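Local coordinates for B12-binding domain-containing protein (Kitasatospora setae, PDB 6WTE), which probably transfers a methyl group from S-adenosylmethionine by a non-radical route, using a bound cobalamin and a [4Fe-4S] cluster, at residues A[8-13]-A[84-89]; A[42-45]-A[50-53]; A[290-295]-A[299-304]. All coordinates share one frame; numbering follows the deposited sequence. Where two conformers were deposited one is given.

Interaction 1: A[8-13]-A[84-89]; sequences VNPNKV and GEHREI. With EDO (1,2-ethanediol), chain H.
P10 and H86 bring the two backbones nearest, with their CA atoms 6.3 Å apart. Segment 8-13 is the end of strand 4-9 and the loop that follows it. Segment 84-89 lies near the start of helix 83-96, in helical form throughout. The turn of the loop is an Asx turn: the backbone N of V13 bonds to OD1 of N11 at 3.0 Å, tilted 34° from the carbonyl plane.

The apolar half of the contact is made by the P10 ring. Its CB meets CD1 of I89 at 3.7 Å. Its CG comes obliquely to the H86 imidazole, 3.8 Å from ND1. A water joins the same two residues, giving a proton to O of P10 and weakly accepting one from ND1 of H86. NE2 of H86 bonds to O of N70, so both ring nitrogens have partners.

K12 and E85 form the polar half. The K12 chain bends at chi3 (-62°), which swings NZ to within 3.3 Å of OE2 of E85. This is a salt bridge, but a weak one as a hydrogen bond. A second water ties NZ of K12 to the backbone O of E85 and to OE1 of E88. An ethanediol, probably from the crystallisation liquor, gives a bond from O1 to OE1 of E85 at 2.7 Å. Its other hydroxyl lies implausibly close to OE2, so a second bond there is doubtful.

The contact joins strand end to helix in the B12-binding domain. N11 uses ND2 to bond the cobalamin, and its OD1 closes the turn. One amide thus serves both loop and cofactor. The two carboxylates near K12 would probably favour its charged form. That of E88, with OE1 4.7 Å from NZ of K12, is linked to it through the second water.

Interaction 2: A[42-45]-A[50-53]; sequences TFRR and TCLH
The guanidinium of R44 is the flat group that meets helix 48-58. CB of C51 lies over one face, 3.8 Å above the plane and offset toward the rim. CG2 of T50 sits at the edge, in the plane, 3.8 Å from NH2 of R44. Face and edge are thus met by two successive residues of the helix. Neither contact is a hydrogen bond.

CB of C51 is 3.9 Å from CZ of R44, so the methylene and not the sulfur does the touching. With chi1 at 178°, SG of C51 points past the guanidinium and stands farther from CZ than CB does. The buried side chain also packs on L39 and L41.

R44 reaches the helix by a folded route. Its chain bends at chi2 (-72°) and again at chi3 (-60°), which turns the guanidinium back toward the first turn of the helix. There NH2 of R44 forms a salt bridge with D47, the residue just before helix 48-58. This bond is the main polar hold on the group. The carboxylate of D47 probably offsets the charge of R44 at this partly exposed spot.

The segments belong to the beta-alpha-beta crossover that runs from strand 35-40 through helix 48-58 to strand 63-67 in the B12-binding domain. Residues 42-45 lie in the loop that leaves the first strand. Residues 50-53 lie on the helix. L52 packs on L39 of that strand and on helix 83-96 at E92, I93 and L96. H53 bonds to E92 through NE2.

Interaction 3: A[290-295]-A[299-304]; sequences RRRHAD and PLNRLR
The side chain of N301 sits against the C-terminal end of helix 278-294. Its ND2 gives a bond to O of R292 at 3.1 Å, in the carbonyl plane and on a lone pair. A weak bond from the same ND2 reaches O of D295 at 2.9 Å. The close fit continues at L300, whose CB touches CG of R292 at 3.8 Å. CD1 of L300 is 4.2 Å from CB of R291, and L300 also packs on V253 of helix 249-261.

This is the helix-to-strand turn of an alpha/beta unit in the radical SAM core. It runs from helix 278-294 through a short 3-10 segment, 299-301, into strand 304-309.

The wetter side lies at the end of R292. A bend at chi3 (53°) lays its guanidinium across residues 300-301, with CA of N301 over one face. NH2 makes a weak bond to O of L300 at 3.0 Å. A water at the guanidinium edge accepts from NH2 at 2.9 Å and lies within hydrogen-bonding distance of O of L303. With an alanine here instead of the arginine, O of L300 would probably lose its NH2 donor and a gap would be likely to open beside L300 and N301.

Overall arrangement
Interactions 1 and 2 are neighbours in the B12-binding domain, with centres 10 Å apart. They touch directly: O of N11 is 2.6 Å from OG1 of T42 and O of K12 is 3.2 Å from NH2 of R45, both probable hydrogen bonds. The loop of 8-13 is therefore held from the 42-45 side too. Interaction 1 borders the cofactor, since N11 binds cobalamin; in interaction 2 the side chain of R44 is about 11 Å from that of N11. Interaction 3 belongs to the radical SAM core. Its centre is about 38 Å from the other two, and the L303 side chain is about 12 Å from the cobalamin.

Interaction 1: A[8-13]-A[84-89]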
loop_
_atom_site.group_PDB
_atom_site.type_symbol
_atom_site.label_atom_id
_atom_site.label_comp_id
_atom_site.label_asym_id
_atom_site.label_seq_id
_atom_site.Cartn_x
_atom_site.Cartn_y
_atom_site.Cartn_z
ATOM N N VAL A 8 13.866 -11.630 2.526
ATOM C CA VAL A 8 13.811 -11.668 1.067
ATOM C C VAL A 8 12.793 -10.647 0.578
ATOM O O VAL A 8 11.649 -10.638 1.047
ATOM C CB VAL A 8 13.434 -13.071 0.563
ATOM C CG1 VAL A 8 13.316 -13.075 -0.954
ATOM C CG2 VAL A 8 14.455 -14.108 1.035
ATOM N N ASN A 9 13.199 -9.803 -0.385
ATOM C CA ASN A 9 12.243 -8.962 -1.090
ATOM C C ASN A 9 11.901 -9.596 -2.429
ATOM O O ASN A 9 12.741 -9.587 -3.339
ATOM C CB ASN A 9 12.783 -7.550 -1.303
ATOM C CG ASN A 9 11.755 -6.655 -1.952
ATOM O OD1 ASN A 9 10.556 -6.851 -1.748
ATOM N ND2 ASN A 9 12.200 -5.695 -2.752
ATOM N N PRO A 10 10.699 -10.142 -2.609
ATOM C CA PRO A 10 10.319 -10.735 -3.896
ATOM C C PRO A 10 9.684 -9.758 -4.870
ATOM O O PRO A 10 9.298 -10.172 -5.969
ATOM C CB PRO A 10 9.298 -11.796 -3.459
ATOM C CG PRO A 10 8.569 -11.105 -2.358
ATOM C CD PRO A 10 9.627 -10.295 -1.613
ATOM N N ASN A 11 9.572 -8.487 -4.492
ATOM C CA ASN A 11 8.895 -7.500 -5.324
ATOM C C ASN A 11 9.626 -7.335 -6.649
ATOM O O ASN A 11 10.796 -6.948 -6.676
ATOM C CB ASN A 11 8.818 -6.169 -4.578
ATOM C CG ASN A 11 7.790 -5.225 -5.172
ATOM O OD1 ASN A 11 7.351 -5.396 -6.310
ATOM N ND2 ASN A 11 7.395 -4.229 -4.395
ATOM N N LYS A 12 8.949 -7.648 -7.750
ATOM C CA LYS A 12 9.547 -7.498 -9.070
ATOM C C LYS A 12 8.972 -6.318 -9.846
ATOM O O LYS A 12 9.235 -6.189 -11.045
ATOM C CB LYS A 12 9.396 -8.796 -9.867
ATOM C CG LYS A 12 10.172 -9.966 -9.263
ATOM C CD LYS A 12 10.205 -11.170 -10.189
ATOM C CE LYS A 12 8.812 -11.712 -10.466
ATOM N NZ LYS A 12 8.884 -13.006 -11.205
ATOM N N VAL A 13 8.213 -5.445 -9.192
ATOM C CA VAL A 13 7.592 -4.315 -9.874
ATOM C C VAL A 13 8.636 -3.241 -10.151
ATOM O O VAL A 13 9.366 -2.817 -9.249
ATOM C CB VAL A 13 6.432 -3.743 -9.044
ATOM C CG1 VAL A 13 5.961 -2.416 -9.632
ATOM C CG2 VAL A 13 5.275 -4.735 -8.991
ATOM N N GLY A 84 1.048 -15.359 -7.277
ATOM C CA GLY A 84 1.579 -16.519 -7.977
ATOM C C GLY A 84 3.076 -16.412 -8.201
ATOM O O GLY A 84 3.816 -17.383 -8.014
ATOM N N GLU A 85 3.541 -15.225 -8.597
ATOM C CA GLU A 85 4.975 -14.983 -8.710
ATOM C C GLU A 85 5.659 -15.054 -7.352
ATOM O O GLU A 85 6.791 -15.544 -7.250
ATOM C CB GLU A 85 5.228 -13.620 -9.355
ATOM C CG GLU A 85 4.785 -13.527 -10.801
ATOM C CD GLU A 85 4.985 -12.138 -11.371
ATOM O OE1 GLU A 85 4.256 -11.213 -10.957
ATOM O OE2 GLU A 85 5.892 -11.966 -12.208
ATOM N N HIS A 86 5.001 -14.554 -6.301
ATOM C CA HIS A 86 5.571 -14.673 -4.963
ATOM C C HIS A 86 5.721 -16.135 -4.569
ATOM O O HIS A 86 6.737 -16.527 -3.985
ATOM C CB HIS A 86 4.707 -13.955 -3.931
ATOM C CG HIS A 86 4.631 -12.471 -4.112
ATOM N ND1 HIS A 86 5.639 -11.733 -4.693
ATOM C CD2 HIS A 86 3.660 -11.587 -3.781
ATOM C CE1 HIS A 86 5.295 -10.457 -4.709
ATOM N NE2 HIS A 86 4.096 -10.342 -4.161
ATOM N N ARG A 87 4.711 -16.953 -4.874
ATOM C CA ARG A 87 4.775 -18.366 -4.513
ATOM C C ARG A 87 5.913 -19.069 -5.242
ATOM O O ARG A 87 6.584 -19.936 -4.674
ATOM C CB ARG A 87 3.439 -19.048 -4.814
ATOM C CG ARG A 87 3.398 -20.520 -4.416
ATOM C CD ARG A 87 2.062 -21.169 -4.754
ATOM N NE ARG A 87 1.845 -21.266 -6.195
ATOM C CZ ARG A 87 0.916 -22.031 -6.762
ATOM N NH1 ARG A 87 0.116 -22.775 -6.013
ATOM N NH2 ARG A 87 0.791 -22.054 -8.083
ATOM N N GLU A 88 6.140 -18.710 -6.508
ATOM C CA GLU A 88 7.247 -19.304 -7.250
ATOM C C GLU A 88 8.578 -19.054 -6.547
ATOM O O GLU A 88 9.409 -19.966 -6.427
ATOM C CB GLU A 88 7.270 -18.755 -8.676
ATOM C CG GLU A 88 8.286 -19.425 -9.577
ATOM C CD GLU A 88 8.372 -18.784 -10.953
ATOM O OE1 GLU A 88 7.890 -17.638 -11.117
ATOM O OE2 GLU A 88 8.916 -19.436 -11.872
ATOM N N ILE A 89 8.786 -17.830 -6.055
ATOM C CA ILE A 89 10.016 -17.510 -5.335
ATOM C C ILE A 89 10.096 -18.301 -4.034
ATOM O O ILE A 89 11.143 -18.867 -3.700
ATOM C CB ILE A 89 10.113 -15.993 -5.093
ATOM C CG1 ILE A 89 10.446 -15.271 -6.409
ATOM C CG2 ILE A 89 11.136 -15.689 -3.993
ATOM C CD1 ILE A 89 10.134 -13.770 -6.416
HETATM C C1 EDO H . 6.052 -8.050 -11.523
HETATM O O1 EDO H . 5.931 -9.125 -10.585
HETATM C C2 EDO H . 6.745 -8.560 -12.780
HETATM O O2 EDO H . 6.117 -9.775 -13.205
HETATM O O HOH W 1 7.170 -11.724 -7.280
HETATM O O HOH W 2 8.445 -15.123 -9.577
#

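Interaction 2: A[42-45]-A[50-53]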
loop_
_atom_site.group_PDB
_atom_site.type_symbol
_atom_site.label_atom_id
_atom_site.label_comp_id
_atom_site.label_asym_id
_atom_site.label_seq_id
_atom_site.Cartn_x
_atom_site.Cartn_y
_atom_site.Cartn_z
ATOM N N THR A 42 14.489 -7.349 -6.487
ATOM C CA THR A 42 13.923 -6.350 -7.392
ATOM C C THR A 42 14.873 -6.037 -8.543
ATOM O O THR A 42 14.446 -5.920 -9.696
ATOM C CB THR A 42 13.582 -5.080 -6.614
ATOM O OG1 THR A 42 12.650 -5.407 -5.579
ATOM C CG2 THR A 42 12.972 -4.008 -7.532
ATOM N N PHE A 43 16.167 -5.911 -8.253
ATOM C CA PHE A 43 17.157 -5.646 -9.287
ATOM C C PHE A 43 17.774 -6.927 -9.839
ATOM O O PHE A 43 18.812 -6.873 -10.507
ATOM C CB PHE A 43 18.249 -4.718 -8.743
ATOM C CG PHE A 43 17.715 -3.522 -7.998
ATOM C CD1 PHE A 43 16.909 -2.593 -8.630
ATOM C CD2 PHE A 43 18.023 -3.330 -6.661
ATOM C CE1 PHE A 43 16.411 -1.487 -7.942
ATOM C CE2 PHE A 43 17.536 -2.229 -5.971
ATOM C CZ PHE A 43 16.729 -1.307 -6.612
ATOM N N ARG A 44 17.154 -8.077 -9.579
ATOM C CA ARG A 44 17.575 -9.359 -10.129
ATOM C C ARG A 44 16.389 -10.085 -10.751
ATOM O O ARG A 44 16.294 -11.316 -10.701
ATOM C CB ARG A 44 18.234 -10.220 -9.053
ATOM C CG ARG A 44 19.446 -9.583 -8.380
ATOM C CD ARG A 44 20.654 -9.537 -9.308
ATOM N NE ARG A 44 21.066 -10.866 -9.753
ATOM C CZ ARG A 44 21.969 -11.616 -9.126
ATOM N NH1 ARG A 44 22.553 -11.170 -8.021
ATOM N NH2 ARG A 44 22.286 -12.817 -9.597
ATOM N N ARG A 45 15.472 -9.324 -11.364
ATOM C CA ARG A 45 14.235 -9.902 -11.890
ATOM C C ARG A 45 14.508 -11.016 -12.885
ATOM O O ARG A 45 13.767 -12.004 -12.944
ATOM C CB ARG A 45 13.389 -8.827 -12.574
ATOM C CG ARG A 45 12.914 -7.723 -11.688
ATOM C CD ARG A 45 11.814 -6.923 -12.374
ATOM N NE ARG A 45 12.268 -6.157 -13.534
ATOM C CZ ARG A 45 11.460 -5.438 -14.308
ATOM N NH1 ARG A 45 11.943 -4.766 -15.342
ATOM N NH2 ARG A 45 10.157 -5.392 -14.047
ATOM N N THR A 50 19.274 -17.517 -9.725
ATOM C CA THR A 50 20.725 -17.468 -9.560
ATOM C C THR A 50 21.101 -16.777 -8.258
ATOM O O THR A 50 21.980 -17.248 -7.527
ATOM C CB THR A 50 21.356 -16.756 -10.757
ATOM O OG1 THR A 50 21.192 -17.569 -11.925
ATOM C CG2 THR A 50 22.847 -16.496 -10.524
ATOM N N CYS A 51 20.431 -15.669 -7.941
ATOM C CA CYS A 51 20.691 -14.983 -6.682
ATOM C C CYS A 51 20.424 -15.901 -5.492
ATOM O O CYS A 51 21.234 -15.978 -4.560
ATOM C CB CYS A 51 19.839 -13.716 -6.595
ATOM S SG CYS A 51 20.042 -12.814 -5.058
ATOM N N LEU A 52 19.294 -16.618 -5.515
ATOM C CA LEU A 52 18.971 -17.542 -4.427
ATOM C C LEU A 52 19.967 -18.691 -4.349
ATOM O O LEU A 52 20.395 -19.076 -3.254
ATOM C CB LEU A 52 17.561 -18.098 -4.611
ATOM C CG LEU A 52 16.361 -17.159 -4.480
ATOM C CD1 LEU A 52 15.092 -17.979 -4.639
ATOM C CD2 LEU A 52 16.377 -16.439 -3.144
ATOM N N HIS A 53 20.320 -19.271 -5.498
ATOM C CA HIS A 53 21.257 -20.390 -5.510
ATOM C C HIS A 53 22.588 -20.005 -4.886
ATOM O O HIS A 53 23.148 -20.765 -4.087
ATOM C CB HIS A 53 21.459 -20.880 -6.939
ATOM C CG HIS A 53 20.223 -21.457 -7.551
ATOM N ND1 HIS A 53 20.068 -21.611 -8.911
ATOM C CD2 HIS A 53 19.080 -21.910 -6.987
ATOM C CE1 HIS A 53 18.885 -22.143 -9.159
ATOM N NE2 HIS A 53 18.263 -22.330 -8.009
#

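Interaction 3: A[290-295]-A[299-304]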
loop_
_atom_site.group_PDB
_atom_site.type_symbol
_atom_site.label_atom_id
_atom_site.label_comp_id
_atom_site.label_asym_id
_atom_site.label_seq_id
_atom_site.Cartn_x
_atom_site.Cartn_y
_atom_site.Cartn_z
ATOM N N ARG A 290 12.373 23.257 13.146
ATOM C CA ARG A 290 13.310 23.695 14.174
ATOM C C ARG A 290 14.731 23.259 13.847
ATOM O O ARG A 290 15.673 24.044 13.998
ATOM C CB ARG A 290 12.895 23.148 15.540
ATOM C CG ARG A 290 13.775 23.636 16.683
ATOM C CD ARG A 290 13.640 22.768 17.929
ATOM N NE ARG A 290 14.212 21.434 17.744
ATOM C CZ ARG A 290 15.514 21.166 17.808
ATOM N NH1 ARG A 290 16.382 22.141 18.047
ATOM N NH2 ARG A 290 15.952 19.926 17.631
ATOM N N ARG A 291 14.905 22.023 13.372
ATOM C CA ARG A 291 16.247 21.564 13.022
ATOM C C ARG A 291 16.789 22.307 11.811
ATOM O O ARG A 291 17.974 22.662 11.772
ATOM C CB ARG A 291 16.241 20.063 12.754
ATOM C CG ARG A 291 15.962 19.222 13.976
ATOM C CD ARG A 291 16.411 17.805 13.742
ATOM N NE ARG A 291 15.880 16.904 14.752
ATOM C CZ ARG A 291 16.188 15.616 14.836
ATOM N NH1 ARG A 291 17.035 15.079 13.965
ATOM N NH2 ARG A 291 15.642 14.867 15.783
ATOM N N ARG A 292 15.936 22.545 10.809
ATOM C CA ARG A 292 16.365 23.286 9.628
ATOM C C ARG A 292 16.869 24.669 10.012
ATOM O O ARG A 292 17.929 25.114 9.550
ATOM C CB ARG A 292 15.205 23.392 8.636
ATOM C CG ARG A 292 14.952 22.117 7.845
ATOM C CD ARG A 292 13.622 22.173 7.101
ATOM N NE ARG A 292 13.491 23.367 6.268
ATOM C CZ ARG A 292 13.368 23.351 4.943
ATOM N NH1 ARG A 292 13.250 24.488 4.271
ATOM N NH2 ARG A 292 13.370 22.205 4.287
ATOM N N HIS A 293 16.128 25.357 10.877
ATOM C CA HIS A 293 16.510 26.709 11.259
ATOM C C HIS A 293 17.735 26.715 12.163
ATOM O O HIS A 293 18.550 27.639 12.083
ATOM C CB HIS A 293 15.328 27.397 11.936
ATOM C CG HIS A 293 14.218 27.741 10.990
ATOM N ND1 HIS A 293 13.352 28.790 11.206
ATOM C CD2 HIS A 293 13.827 27.163 9.829
ATOM C CE1 HIS A 293 12.478 28.849 10.215
ATOM N NE2 HIS A 293 12.744 27.873 9.368
ATOM N N ALA A 294 17.893 25.694 13.010
ATOM C CA ALA A 294 18.983 25.675 13.981
ATOM C C ALA A 294 20.349 25.499 13.329
ATOM O O ALA A 294 21.363 25.913 13.904
ATOM C CB ALA A 294 18.752 24.564 15.005
ATOM N N ASP A 295 20.409 24.887 12.151
ATOM C CA ASP A 295 21.702 24.627 11.527
ATOM C C ASP A 295 21.563 24.646 10.013
ATOM O O ASP A 295 20.938 23.748 9.435
ATOM C CB ASP A 295 22.266 23.284 11.997
ATOM C CG ASP A 295 23.677 23.021 11.480
ATOM O OD1 ASP A 295 24.234 23.871 10.755
ATOM O OD2 ASP A 295 24.232 21.951 11.804
ATOM N N PRO A 299 21.125 18.652 6.644
ATOM C CA PRO A 299 20.658 18.294 5.295
ATOM C C PRO A 299 19.155 18.364 5.132
ATOM O O PRO A 299 18.677 18.346 3.990
ATOM C CB PRO A 299 21.170 16.856 5.115
ATOM C CG PRO A 299 21.290 16.330 6.504
ATOM C CD PRO A 299 21.736 17.503 7.337
ATOM N N LEU A 300 18.397 18.429 6.228
ATOM C CA LEU A 300 16.962 18.666 6.132
ATOM C C LEU A 300 16.638 20.005 5.487
ATOM O O LEU A 300 15.485 20.223 5.102
ATOM C CB LEU A 300 16.322 18.599 7.517
ATOM C CG LEU A 300 16.291 17.228 8.192
ATOM C CD1 LEU A 300 15.778 17.350 9.615
ATOM C CD2 LEU A 300 15.439 16.257 7.401
ATOM N N ASN A 301 17.613 20.908 5.363
ATOM C CA ASN A 301 17.356 22.153 4.659
ATOM C C ASN A 301 17.138 21.953 3.165
ATOM O O ASN A 301 16.674 22.882 2.496
ATOM C CB ASN A 301 18.490 23.141 4.910
ATOM C CG ASN A 301 18.335 23.855 6.234
ATOM O OD1 ASN A 301 17.478 24.726 6.377
ATOM N ND2 ASN A 301 19.157 23.487 7.211
ATOM N N ARG A 302 17.443 20.772 2.629
ATOM C CA ARG A 302 17.132 20.448 1.242
ATOM C C ARG A 302 16.012 19.417 1.131
ATOM O O ARG A 302 15.790 18.867 0.047
ATOM C CB ARG A 302 18.394 19.958 0.523
ATOM C CG ARG A 302 19.494 21.023 0.445
ATOM C CD ARG A 302 20.731 20.543 -0.312
ATOM N NE ARG A 302 21.359 19.397 0.336
ATOM C CZ ARG A 302 22.143 19.479 1.407
ATOM N NH1 ARG A 302 22.398 20.657 1.963
ATOM N NH2 ARG A 302 22.670 18.379 1.928
ATOM N N LEU A 303 15.288 19.162 2.221
ATOM C CA LEU A 303 14.202 18.186 2.203
ATOM C C LEU A 303 13.106 18.595 1.227
ATOM O O LEU A 303 12.741 19.768 1.128
ATOM C CB LEU A 303 13.613 18.033 3.605
ATOM C CG LEU A 303 12.330 17.206 3.731
ATOM C CD1 LEU A 303 12.611 15.734 3.440
ATOM C CD2 LEU A 303 11.708 17.383 5.113
ATOM N N ARG A 304 12.594 17.620 0.488
ATOM C CA ARG A 304 11.443 17.814 -0.387
ATOM C C ARG A 304 10.426 16.754 0.018
ATOM O O ARG A 304 10.567 15.586 -0.351
ATOM C CB ARG A 304 11.844 17.714 -1.856
ATOM C CG ARG A 304 12.885 18.764 -2.249
ATOM C CD ARG A 304 13.174 18.776 -3.742
ATOM N NE ARG A 304 13.935 17.609 -4.191
ATOM C CZ ARG A 304 15.258 17.574 -4.335
ATOM N NH1 ARG A 304 15.995 18.640 -4.058
ATOM N NH2 ARG A 304 15.849 16.463 -4.759
HETATM O O HOH W 3 13.607 22.395 1.417
#